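PDB 5CFU: aminoglycoside Nucleotidyltransferase (2")-Ia from Pseudomonas aeruginosa, which adenylates the 2''-hydroxyl of kanamycin, gentamicin, dibekacin, sisomicin and tobramycin, making bacteria resistant to these antibiotics. Local coordinates for residues A[31-36]-A[126-131]; A[80-85]-A[94-99]. All coordinates share one frame; numbering follows the deposited sequence.

Contact 1 (A[31-36]-A[126-131]). With POP (pyrophosphate 2-), chain E; BU1 (1,4-butanediol), chain I.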
ATOM      1  N   LEU A  31      -4.784  -8.396   4.369  1.00 12.03           N
ATOM      2  CA  LEU A  31      -3.796  -7.324   4.339  1.00 12.01           C
ATOM      3  C   LEU A  31      -3.585  -6.942   2.893  1.00 12.18           C
ATOM      4  O   LEU A  31      -3.490  -7.820   2.034  1.00 12.60           O
ATOM      5  CB  LEU A  31      -2.468  -7.737   4.951  1.00 14.65           C
ATOM      6  CG  LEU A  31      -2.445  -8.106   6.437  1.00 15.03           C
ATOM      7  CD1 LEU A  31      -1.065  -8.676   6.787  1.00 12.77           C
ATOM      8  CD2 LEU A  31      -2.783  -6.905   7.311  1.00 17.54           C
ATOM      9  N   TRP A  32      -3.500  -5.638   2.639  1.00 12.63           N
ATOM     10  CA  TRP A  32      -3.274  -5.116   1.290  1.00 11.20           C
ATOM     11  C   TRP A  32      -1.879  -4.558   1.163  1.00 10.79           C
ATOM     12  O   TRP A  32      -1.474  -3.678   1.924  1.00 11.25           O
ATOM     13  CB  TRP A  32      -4.297  -4.023   0.941  1.00 11.37           C
ATOM     14  CG  TRP A  32      -5.688  -4.576   0.827  1.00 12.26           C
ATOM     15  CD1 TRP A  32      -6.333  -4.947  -0.322  1.00 11.01           C
ATOM     16  CD2 TRP A  32      -6.586  -4.853   1.903  1.00 12.84           C
ATOM     17  NE1 TRP A  32      -7.575  -5.456  -0.021  1.00 12.72           N
ATOM     18  CE2 TRP A  32      -7.756  -5.405   1.336  1.00 12.39           C
ATOM     19  CE3 TRP A  32      -6.522  -4.681   3.290  1.00 11.96           C
ATOM     20  CZ2 TRP A  32      -8.843  -5.777   2.099  1.00 13.88           C
ATOM     21  CZ3 TRP A  32      -7.602  -5.051   4.041  1.00 14.31           C
ATOM     22  CH2 TRP A  32      -8.746  -5.602   3.449  1.00 14.44           C
ATOM     23  N   ILE A  33      -1.145  -5.078   0.191  1.00 10.32           N
ATOM     24  CA  ILE A  33       0.129  -4.495  -0.190  1.00 11.34           C
ATOM     25  C   ILE A  33      -0.146  -3.150  -0.833  1.00 11.39           C
ATOM     26  O   ILE A  33      -1.086  -3.012  -1.627  1.00 12.05           O
ATOM     27  CB  ILE A  33       0.899  -5.400  -1.186  1.00 15.43           C
ATOM     28  CG1 ILE A  33       1.131  -6.783  -0.579  1.00 18.66           C
ATOM     29  CG2 ILE A  33       2.199  -4.721  -1.618  1.00 17.02           C
ATOM     30  CD1 ILE A  33       1.878  -6.769   0.723  1.00 21.77           C
ATOM     31  N   GLY A  34       0.692  -2.165  -0.505  1.00 12.85           N
ATOM     32  CA  GLY A  34       0.521  -0.790  -0.971  1.00 12.50           C
ATOM     33  C   GLY A  34       1.758  -0.236  -1.648  1.00 12.04           C
ATOM     34  O   GLY A  34       2.773  -0.927  -1.759  1.00 12.13           O
ATOM     35  N   GLY A  35       1.658   1.005  -2.116  1.00 11.50           N
ATOM     36  CA  GLY A  35       2.802   1.717  -2.642  1.00 12.95           C
ATOM     37  C   GLY A  35       3.496   0.958  -3.757  1.00 13.27           C
ATOM     38  O   GLY A  35       2.829   0.355  -4.616  1.00 13.18           O
ATOM     39  N   GLY A  36       4.829   1.003  -3.756  1.00 14.87           N
ATOM     40  CA  GLY A  36       5.609   0.440  -4.847  1.00 15.57           C
ATOM     41  C   GLY A  36       5.386  -1.040  -5.055  1.00 14.43           C
ATOM     42  O   GLY A  36       5.342  -1.500  -6.194  1.00 14.48           O
ATOM     43  N   ARG A 126       2.796 -15.627  -6.142  1.00 21.79           N
ATOM     44  CA  ARG A 126       1.828 -15.632  -5.054  1.00 21.83           C
ATOM     45  C   ARG A 126       0.762 -14.567  -5.238  1.00 20.87           C
ATOM     46  O   ARG A 126       1.094 -13.377  -5.328  1.00 19.33           O
ATOM     47  CB  ARG A 126       2.517 -15.411  -3.722  1.00 23.89           C
ATOM     48  CG  ARG A 126       1.565 -15.598  -2.551  1.00 23.74           C
ATOM     49  CD  ARG A 126       1.831 -14.669  -1.437  1.00 24.21           C
ATOM     50  NE  ARG A 126       1.360 -15.207  -0.160  1.00 21.31           N
ATOM     51  CZ  ARG A 126       0.138 -15.064   0.346  1.00 18.90           C
ATOM     52  NH1 ARG A 126      -0.119 -15.611   1.531  1.00 19.38           N
ATOM     53  NH2 ARG A 126      -0.822 -14.400  -0.301  1.00 19.46           N
ATOM     54  N   PRO A 127      -0.524 -14.973  -5.253  1.00 20.26           N
ATOM     55  CA  PRO A 127      -1.596 -13.977  -5.359  1.00 19.34           C
ATOM     56  C   PRO A 127      -1.605 -13.087  -4.126  1.00 17.52           C
ATOM     57  O   PRO A 127      -1.427 -13.595  -3.013  1.00 19.12           O
ATOM     58  CB  PRO A 127      -2.869 -14.834  -5.450  1.00 24.98           C
ATOM     59  CG  PRO A 127      -2.495 -16.112  -4.702  1.00 28.94           C
ATOM     60  CD  PRO A 127      -1.045 -16.329  -4.985  1.00 26.45           C
ATOM     61  N   VAL A 128      -1.782 -11.778  -4.304  1.00 13.27           N
ATOM     62  CA  VAL A 128      -1.837 -10.878  -3.153  1.00 11.59           C
ATOM     63  C   VAL A 128      -2.946  -9.878  -3.314  1.00 12.17           C
ATOM     64  O   VAL A 128      -3.243  -9.430  -4.415  1.00 13.35           O
ATOM     65  CB  VAL A 128      -0.511 -10.092  -2.910  1.00 14.43           C
ATOM     66  CG1 VAL A 128       0.642 -11.056  -2.679  1.00 15.42           C
ATOM     67  CG2 VAL A 128      -0.205  -9.130  -4.052  1.00 16.45           C
ATOM     68  N   ARG A 129      -3.582  -9.552  -2.203  1.00 11.10           N
ATOM     69  CA  ARG A 129      -4.414  -8.367  -2.151  1.00 11.00           C
ATOM     70  C   ARG A 129      -3.522  -7.144  -2.201  1.00 13.16           C
ATOM     71  O   ARG A 129      -2.475  -7.103  -1.557  1.00 12.62           O
ATOM     72  CB  ARG A 129      -5.258  -8.321  -0.881  1.00 12.55           C
ATOM     73  CG  ARG A 129      -6.339  -9.371  -0.820  1.00 16.81           C
ATOM     74  CD  ARG A 129      -7.219  -9.145   0.388  1.00 16.40           C
ATOM     75  NE  ARG A 129      -8.349 -10.067   0.469  1.00 19.46           N
ATOM     76  CZ  ARG A 129      -8.412 -11.145   1.247  1.00 25.03           C
ATOM     77  NH1 ARG A 129      -9.524 -11.885   1.253  1.00 29.13           N
ATOM     78  NH2 ARG A 129      -7.395 -11.501   2.018  1.00 25.83           N
ATOM     79  N   CYS A 130      -3.944  -6.149  -2.971  1.00 13.65           N
ATOM     80  CA  CYS A 130      -3.202  -4.897  -3.078  1.00 11.94           C
ATOM     81  C   CYS A 130      -4.182  -3.743  -3.225  1.00 10.50           C
ATOM     82  O   CYS A 130      -5.280  -3.929  -3.743  1.00 12.21           O
ATOM     83  CB  CYS A 130      -2.231  -4.927  -4.259  1.00 14.27           C
ATOM     84  SG  CYS A 130      -2.859  -5.718  -5.712  1.00 18.32           S
ATOM     85  N   ASN A 131      -3.788  -2.559  -2.769  1.00 10.68           N
ATOM     86  CA  ASN A 131      -4.608  -1.370  -2.958  1.00 11.59           C
ATOM     87  C   ASN A 131      -4.899  -1.135  -4.430  1.00 12.80           C
ATOM     88  O   ASN A 131      -4.137  -1.535  -5.305  1.00 13.23           O
ATOM     89  CB  ASN A 131      -3.934  -0.141  -2.351  1.00 12.62           C
ATOM     90  CG  ASN A 131      -3.742  -0.270  -0.863  1.00 13.12           C
ATOM     91  OD1 ASN A 131      -2.637  -0.110  -0.355  1.00 14.82           O
ATOM     92  ND2 ASN A 131      -4.830  -0.559  -0.153  1.00 13.76           N
TER
HETATM   93  P1  POP E 204       7.649   2.669  -3.272  1.00 23.76           P
HETATM   94  O1  POP E 204       7.060   3.118  -4.597  1.00 26.40           O
HETATM   95  O2  POP E 204       8.409   1.348  -3.352  1.00 24.31           O
HETATM   96  O3  POP E 204       6.683   2.765  -2.091  1.00 18.58           O
HETATM   97  O   POP E 204       8.797   3.751  -3.005  1.00 26.94           O
HETATM   98  P2  POP E 204       9.833   3.651  -1.770  1.00 24.82           P
HETATM   99  O4  POP E 204      10.059   5.096  -1.378  1.00 24.65           O
HETATM  100  O5  POP E 204       9.210   2.741  -0.733  1.00 23.08           O
HETATM  101  O6  POP E 204      11.061   2.991  -2.373  1.00 24.25           O
HETATM  102  C1  BU1 I 208     -13.579  -8.875   3.253  1.00 41.10           C
HETATM  103  C2  BU1 I 208     -12.380  -8.049   2.816  1.00 39.91           C
HETATM  104  C3  BU1 I 208     -12.805  -6.948   1.862  1.00 39.56           C
HETATM  105  C4  BU1 I 208     -12.278  -5.647   2.411  1.00 31.40           C
HETATM  106  O5  BU1 I 208     -14.490  -9.076   2.170  1.00 38.91           O
HETATM  107  O6  BU1 I 208     -12.322  -4.660   1.430  1.00 21.36           O
HETATM  108  O   HOH W   1      -4.785 -10.642   2.331  1.00 19.62           O
HETATM  109  O   HOH W   2      -1.515  -8.644   0.520  1.00 22.75           O
HETATM  110  O   HOH W   3      -1.136  -0.914   1.536  1.00 20.22           O
HETATM  111  O   HOH W   4      -1.047   2.040  -1.904  1.00 17.43           O
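The backbones of Ile33 and Cys130 form a single beta bridge, closed by two hydrogen bonds. Ile33 N donates to Arg129 O at 3.0 Å, and Asn131 N donates to Ile33 O, also at 3.0 Å. Ile33 O also receives a CA-H...O contact from Cys130 CA at 3.2 Å.

Beside the bridge, Arg129 lies over one face of the Trp32 indole. Its CB sits 4.0 Å from the centroid of the five-membered ring, a CH-pi contact, and its CD covers the rim of the same face. The Arg129 chain runs extended from CG to NE, which carries the guanidinium past the ring. The guanidinium plane is turned 54° from the ring, and the aliphatic part of the chain does the covering. Trp32 NE1 donates to Pro116 O and Arg129 NE to Glu117 O, which fixes both groups.

Waters fill in around the bridge. One donates to both Leu31 O and Arg129 O. Another links Leu31 N to Arg129 NH2. Asn131 places OD1 3.3 Å from Gly34 CA, and through a further water OD1 reaches Gly35 N. Asn131 ND2 is held by Ser114 O.

Further out, strand 53-58 pairs with strand 32-34, and Val128 packs on Ala41 of helix 35-43. Gly36, part of the AMP site, donates its N to pyrophosphate O3 at 3.1 Å. A glycine-rich turn from strand into helix, binding phosphate by backbone N-H, is characteristic of the nucleotidyltransferase fold.

Contact 2 (A[80-85]-A[94-99]); sequences LDYGFL and DCEPAW. With 51H (adenylyl-2"-tobramycin), chain D.
Tyr82 meets Asp94 through its hydroxyl, which donates to the syn lone pair of Asp94 OD1 at 2.9 Å. Ring and carboxylate are nearly coplanar, 24° apart, and Asp94 OD2 lies at the ring edge. Tyr82 CG stands between the backbone N and the carbonyl carbon (chi1 58°), which turns one ring face to adenylyl-2''-tobramycin. C24 of that ligand covers one face, toward the rim. Leu80 CB backs the opposite face, over its centre.

Asp94 OD2 accepts from ligand N2 at 3.0 Å, so tyrosine and ligand share one carboxylate. Glu96 is extended, with CG anti to the backbone N (chi1 178°). It spreads both oxygens to the ligand: OE1 takes N1 at 2.6 Å and OE2 takes N at 2.8 Å. Its CG rests against Tyr82 O.

Phe84 and Cys95 form an antiparallel hydrogen-bonded pair, with both backbone bonds 2.8 Å long: Phe84 N to Cys95 O and Cys95 N to Phe84 O. Cys95 CB lies over the Phe84 face, 3.8 Å from the centroid, while SG approaches obliquely.

This is the hairpin of strands 84-88 and 91-100. Strand 53-58 runs parallel on the far side of 91-100, and strand 75-79 flanks 84-88. Phe84 and Cys95 face Leu65 of helix 62-71, while Asp94 lies beside Asp52 and Asp54.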
ATOM      1  N   LEU A  80       2.727   6.859  13.666  1.00 20.90           N
ATOM      2  CA  LEU A  80       2.680   7.853  12.604  1.00 24.46           C
ATOM      3  C   LEU A  80       1.327   8.553  12.602  1.00 23.38           C
ATOM      4  O   LEU A  80       0.364   8.064  13.212  1.00 19.92           O
ATOM      5  CB  LEU A  80       2.921   7.180  11.246  1.00 27.64           C
ATOM      6  CG  LEU A  80       4.130   6.234  11.148  1.00 30.19           C
ATOM      7  CD1 LEU A  80       4.003   5.307   9.956  1.00 28.61           C
ATOM      8  CD2 LEU A  80       5.414   7.041  11.054  1.00 30.98           C
ATOM      9  N   ASP A  81       1.249   9.692  11.917  1.00 23.59           N
ATOM     10  CA  ASP A  81      -0.014  10.412  11.770  1.00 29.47           C
ATOM     11  C   ASP A  81      -1.101   9.527  11.156  1.00 23.85           C
ATOM     12  O   ASP A  81      -2.284   9.672  11.466  1.00 24.20           O
ATOM     13  CB  ASP A  81       0.176  11.660  10.901  1.00 42.05           C
ATOM     14  CG  ASP A  81       1.117  12.680  11.528  1.00 61.78           C
ATOM     15  OD1 ASP A  81       1.450  12.560  12.729  1.00 66.74           O
ATOM     16  OD2 ASP A  81       1.517  13.622  10.811  1.00 71.58           O
ATOM     17  N   TYR A  82      -0.704   8.629  10.262  1.00 20.59           N
ATOM     18  CA  TYR A  82      -1.657   7.826   9.487  1.00 19.79           C
ATOM     19  C   TYR A  82      -1.612   6.329   9.817  1.00 20.12           C
ATOM     20  O   TYR A  82      -2.332   5.535   9.213  1.00 19.42           O
ATOM     21  CB  TYR A  82      -1.390   8.009   7.984  1.00 19.71           C
ATOM     22  CG  TYR A  82       0.027   7.618   7.611  1.00 18.03           C
ATOM     23  CD1 TYR A  82       0.379   6.292   7.426  1.00 18.31           C
ATOM     24  CD2 TYR A  82       1.029   8.583   7.492  1.00 17.75           C
ATOM     25  CE1 TYR A  82       1.679   5.940   7.115  1.00 17.38           C
ATOM     26  CE2 TYR A  82       2.327   8.232   7.188  1.00 18.52           C
ATOM     27  CZ  TYR A  82       2.639   6.915   7.004  1.00 19.08           C
ATOM     28  OH  TYR A  82       3.924   6.572   6.697  1.00 20.56           O
ATOM     29  N   GLY A  83      -0.773   5.934  10.767  1.00 19.63           N
ATOM     30  CA  GLY A  83      -0.647   4.527  11.107  1.00 20.62           C
ATOM     31  C   GLY A  83       0.569   4.252  11.968  1.00 23.39           C
ATOM     32  O   GLY A  83       0.802   4.946  12.960  1.00 23.61           O
ATOM     33  N   PHE A  84       1.344   3.230  11.613  1.00 21.83           N
ATOM     34  CA  PHE A  84       2.584   2.955  12.349  1.00 20.51           C
ATOM     35  C   PHE A  84       3.665   2.338  11.476  1.00 18.28           C
ATOM     36  O   PHE A  84       3.383   1.815  10.397  1.00 17.80           O
ATOM     37  CB  PHE A  84       2.305   2.053  13.557  1.00 22.15           C
ATOM     38  CG  PHE A  84       1.913   0.629  13.209  1.00 20.77           C
ATOM     39  CD1 PHE A  84       2.871  -0.377  13.137  1.00 21.19           C
ATOM     40  CD2 PHE A  84       0.588   0.289  12.980  1.00 17.64           C
ATOM     41  CE1 PHE A  84       2.518  -1.685  12.836  1.00 20.26           C
ATOM     42  CE2 PHE A  84       0.232  -1.027  12.693  1.00 18.57           C
ATOM     43  CZ  PHE A  84       1.197  -2.006  12.610  1.00 17.92           C
ATOM     44  N   LEU A  85       4.902   2.445  11.963  1.00 19.76           N
ATOM     45  CA  LEU A  85       6.074   1.866  11.331  1.00 21.33           C
ATOM     46  C   LEU A  85       6.550   0.706  12.176  1.00 21.29           C
ATOM     47  O   LEU A  85       6.654   0.828  13.391  1.00 23.49           O
ATOM     48  CB  LEU A  85       7.186   2.908  11.198  1.00 25.79           C
ATOM     49  CG  LEU A  85       8.405   2.500  10.379  1.00 27.59           C
ATOM     50  CD1 LEU A  85       8.034   2.411   8.932  1.00 25.33           C
ATOM     51  CD2 LEU A  85       9.541   3.497  10.563  1.00 34.26           C
ATOM     52  N   ASP A  94       5.592  -0.147   6.603  1.00 15.75           N
ATOM     53  CA  ASP A  94       4.863   1.102   6.767  1.00 16.00           C
ATOM     54  C   ASP A  94       3.362   0.776   6.720  1.00 14.00           C
ATOM     55  O   ASP A  94       2.859   0.387   5.670  1.00 14.20           O
ATOM     56  CB  ASP A  94       5.271   2.072   5.667  1.00 17.33           C
ATOM     57  CG  ASP A  94       4.812   3.493   5.935  1.00 26.39           C
ATOM     58  OD1 ASP A  94       5.654   4.327   6.300  1.00 33.15           O
ATOM     59  OD2 ASP A  94       3.618   3.777   5.787  1.00 31.84           O
ATOM     60  N   CYS A  95       2.664   0.899   7.852  1.00 12.47           N
ATOM     61  CA  CYS A  95       1.335   0.291   8.016  1.00 12.66           C
ATOM     62  C   CYS A  95       0.249   1.318   8.261  1.00 14.14           C
ATOM     63  O   CYS A  95       0.358   2.136   9.177  1.00 14.34           O
ATOM     64  CB  CYS A  95       1.357  -0.715   9.170  1.00 16.14           C
ATOM     65  SG  CYS A  95       2.600  -1.984   8.983  0.93 13.26           S
ATOM     66  N   GLU A  96      -0.809   1.242   7.460  1.00 12.32           N
ATOM     67  CA  GLU A  96      -1.940   2.165   7.549  1.00 13.65           C
ATOM     68  C   GLU A  96      -3.240   1.400   7.742  1.00 13.62           C
ATOM     69  O   GLU A  96      -3.493   0.451   7.018  1.00 13.32           O
ATOM     70  CB  GLU A  96      -2.037   3.017   6.284  1.00 15.14           C
ATOM     71  CG  GLU A  96      -3.219   3.985   6.283  1.00 16.91           C
ATOM     72  CD  GLU A  96      -3.145   5.013   5.168  1.00 15.83           C
ATOM     73  OE1 GLU A  96      -2.712   4.657   4.049  1.00 14.37           O
ATOM     74  OE2 GLU A  96      -3.541   6.176   5.412  1.00 17.47           O
ATOM     75  N   PRO A  97      -4.083   1.823   8.706  1.00 13.71           N
ATOM     76  CA  PRO A  97      -5.370   1.133   8.880  1.00 12.38           C
ATOM     77  C   PRO A  97      -6.398   1.456   7.800  1.00 13.36           C
ATOM     78  O   PRO A  97      -6.361   2.512   7.161  1.00 14.71           O
ATOM     79  CB  PRO A  97      -5.860   1.663  10.230  1.00 14.06           C
ATOM     80  CG  PRO A  97      -5.245   3.050  10.330  1.00 15.84           C
ATOM     81  CD  PRO A  97      -3.902   2.905   9.693  1.00 14.78           C
ATOM     82  N   ALA A  98      -7.307   0.516   7.593  1.00 13.13           N
ATOM     83  CA  ALA A  98      -8.483   0.730   6.776  1.00 13.85           C
ATOM     84  C   ALA A  98      -9.667   0.308   7.642  1.00 15.70           C
ATOM     85  O   ALA A  98      -9.542  -0.571   8.498  1.00 17.73           O
ATOM     86  CB  ALA A  98      -8.421  -0.058   5.502  1.00 13.05           C
ATOM     87  N   TRP A  99     -10.803   0.951   7.436  1.00 15.02           N
ATOM     88  CA  TRP A  99     -11.941   0.764   8.320  1.00 15.39           C
ATOM     89  C   TRP A  99     -13.149   0.240   7.574  1.00 14.67           C
ATOM     90  O   TRP A  99     -13.386   0.615   6.431  1.00 15.76           O
ATOM     91  CB  TRP A  99     -12.263   2.087   9.024  1.00 18.17           C
ATOM     92  CG  TRP A  99     -11.110   2.586   9.789  1.00 19.15           C
ATOM     93  CD1 TRP A  99     -10.223   3.543   9.410  1.00 19.78           C
ATOM     94  CD2 TRP A  99     -10.700   2.139  11.084  1.00 19.72           C
ATOM     95  NE1 TRP A  99      -9.273   3.722  10.391  1.00 20.98           N
ATOM     96  CE2 TRP A  99      -9.547   2.874  11.431  1.00 20.85           C
ATOM     97  CE3 TRP A  99     -11.198   1.206  11.988  1.00 21.18           C
ATOM     98  CZ2 TRP A  99      -8.886   2.691  12.639  1.00 18.84           C
ATOM     99  CZ3 TRP A  99     -10.546   1.032  13.196  1.00 22.46           C
ATOM    100  CH2 TRP A  99      -9.398   1.768  13.504  1.00 21.27           C
TER
HETATM  101  O8  51H D 203       7.926   6.023   0.436  1.00 18.94           O
HETATM  102  P   51H D 203       6.636   5.335   0.589  1.00 20.45           P
HETATM  103  O7  51H D 203       6.687   3.841   0.540  1.00 20.49           O
HETATM  104  O9  51H D 203       5.624   5.801  -0.518  1.00 19.68           O
HETATM  105  C14 51H D 203       4.333   5.176  -0.667  1.00 17.12           C
HETATM  106  C15 51H D 203       3.522   6.124  -1.509  1.00 15.29           C
HETATM  107  C18 51H D 203       4.180   6.492  -2.834  1.00 15.15           C
HETATM  108  O12 51H D 203       3.652   5.665  -3.866  1.00 17.96           O
HETATM  109  C17 51H D 203       3.800   7.957  -3.025  1.00 15.59           C
HETATM  110  O11 51H D 203       2.537   8.094  -3.665  1.00 18.00           O
HETATM  111  C16 51H D 203       3.693   8.463  -1.587  1.00 15.37           C
HETATM  112  N4  51H D 203       4.914   9.042  -1.053  1.00 17.36           N
HETATM  113  C21 51H D 203       4.996  10.057  -0.133  1.00 16.32           C
HETATM  114  N6  51H D 203       3.986  10.771   0.372  1.00 17.70           N
HETATM  115  C22 51H D 203       4.435  11.676   1.243  1.00 22.77           C
HETATM  116  N7  51H D 203       5.690  11.911   1.638  1.00 22.75           N
HETATM  117  C23 51H D 203       6.689  11.176   1.108  1.00 23.78           C
HETATM  118  N8  51H D 203       7.942  11.403   1.520  1.00 29.00           N
HETATM  119  C20 51H D 203       6.343  10.192   0.165  1.00 19.79           C
HETATM  120  N5  51H D 203       7.099   9.291  -0.565  1.00 21.68           N
HETATM  121  C19 51H D 203       6.207   8.638  -1.268  1.00 20.13           C
HETATM  122  O10 51H D 203       3.350   7.358  -0.778  1.00 15.49           O
HETATM  123  O6  51H D 203       5.926   5.735   1.953  1.00 18.12           O
HETATM  124  C13 51H D 203       6.110   7.060   2.488  1.00 19.79           C
HETATM  125  C12 51H D 203       6.838   6.955   3.819  1.00 22.88           C
HETATM  126  N3  51H D 203       8.111   6.228   3.658  1.00 25.46           N
HETATM  127  C11 51H D 203       7.039   8.349   4.403  1.00 23.49           C
HETATM  128  O5  51H D 203       7.686   8.268   5.671  1.00 28.61           O
HETATM  129  C9  51H D 203       5.662   8.996   4.547  1.00 21.52           C
HETATM  130  C10 51H D 203       5.709  10.407   5.082  1.00 23.54           C
HETATM  131  O4  51H D 203       4.419  10.810   5.493  1.00 24.96           O
HETATM  132  O3  51H D 203       5.001   9.074   3.272  1.00 19.47           O
HETATM  133  C8  51H D 203       4.806   7.816   2.632  1.00 18.67           C
HETATM  134  O2  51H D 203       3.924   7.023   3.378  1.00 15.83           O
HETATM  135  C7  51H D 203       2.560   6.962   2.923  1.00 14.07           C
HETATM  136  C6  51H D 203       1.983   5.649   3.445  1.00 12.59           C
HETATM  137  N2  51H D 203       2.815   4.508   3.027  1.00 12.24           N
HETATM  138  C5  51H D 203       0.548   5.519   2.949  1.00 12.97           C
HETATM  139  C4  51H D 203      -0.327   6.709   3.386  1.00 13.64           C
HETATM  140  N1  51H D 203      -1.654   6.609   2.759  1.00 14.51           N
HETATM  141  C24 51H D 203       1.762   8.144   3.441  1.00 14.43           C
HETATM  142  O13 51H D 203       2.289   9.385   2.965  1.00 16.72           O
HETATM  143  C3  51H D 203       0.322   8.025   2.963  1.00 12.91           C
HETATM  144  O1  51H D 203      -0.440   9.091   3.554  1.00 14.10           O
HETATM  145  C2  51H D 203      -1.312   9.815   2.721  1.00 12.79           C
HETATM  146  O   51H D 203      -2.659   9.447   2.965  1.00 13.56           O
HETATM  147  C25 51H D 203      -1.096  11.310   2.971  1.00 12.63           C
HETATM  148  N9  51H D 203       0.305  11.707   2.771  1.00 12.84           N
HETATM  149  C26 51H D 203      -1.562  11.631   4.393  1.00 15.93           C
HETATM  150  C27 51H D 203      -2.995  11.198   4.638  1.00 19.03           C
HETATM  151  O14 51H D 203      -3.360  11.391   6.012  1.00 20.33           O
HETATM  152  C1  51H D 203      -3.179   9.728   4.282  1.00 14.75           C
HETATM  153  C   51H D 203      -4.641   9.339   4.285  1.00 15.59           C
HETATM  154  N   51H D 203      -4.988   8.003   3.772  1.00 16.04           N
HETATM  155  O   HOH W   5      -5.042   6.782   7.458  1.00 23.34           O

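Both contacts reach one mixed sheet, in which strand 53-58 pairs with 32-34 of contact 1 and 91-100 of contact 2. The chain between the two segments of contact 1 contains all of contact 2. Their centres are 15 Å apart, and about 5 Å separates their nearest atoms. The metal ligands Asp52 and Asp54 relate the two contacts to the active site. Asp94 of contact 2 is, with them, a known manganese ligand of this protein, although here its side chain is about 6 Å from a manganese ion. Gly34 of contact 1 lies about 4 Å from the Asp54 side chain. Contact 1 gives the pyrophosphate one backbone N-H, from Gly36, while contact 2 supplies carboxylates to amino groups of the tobramycin part.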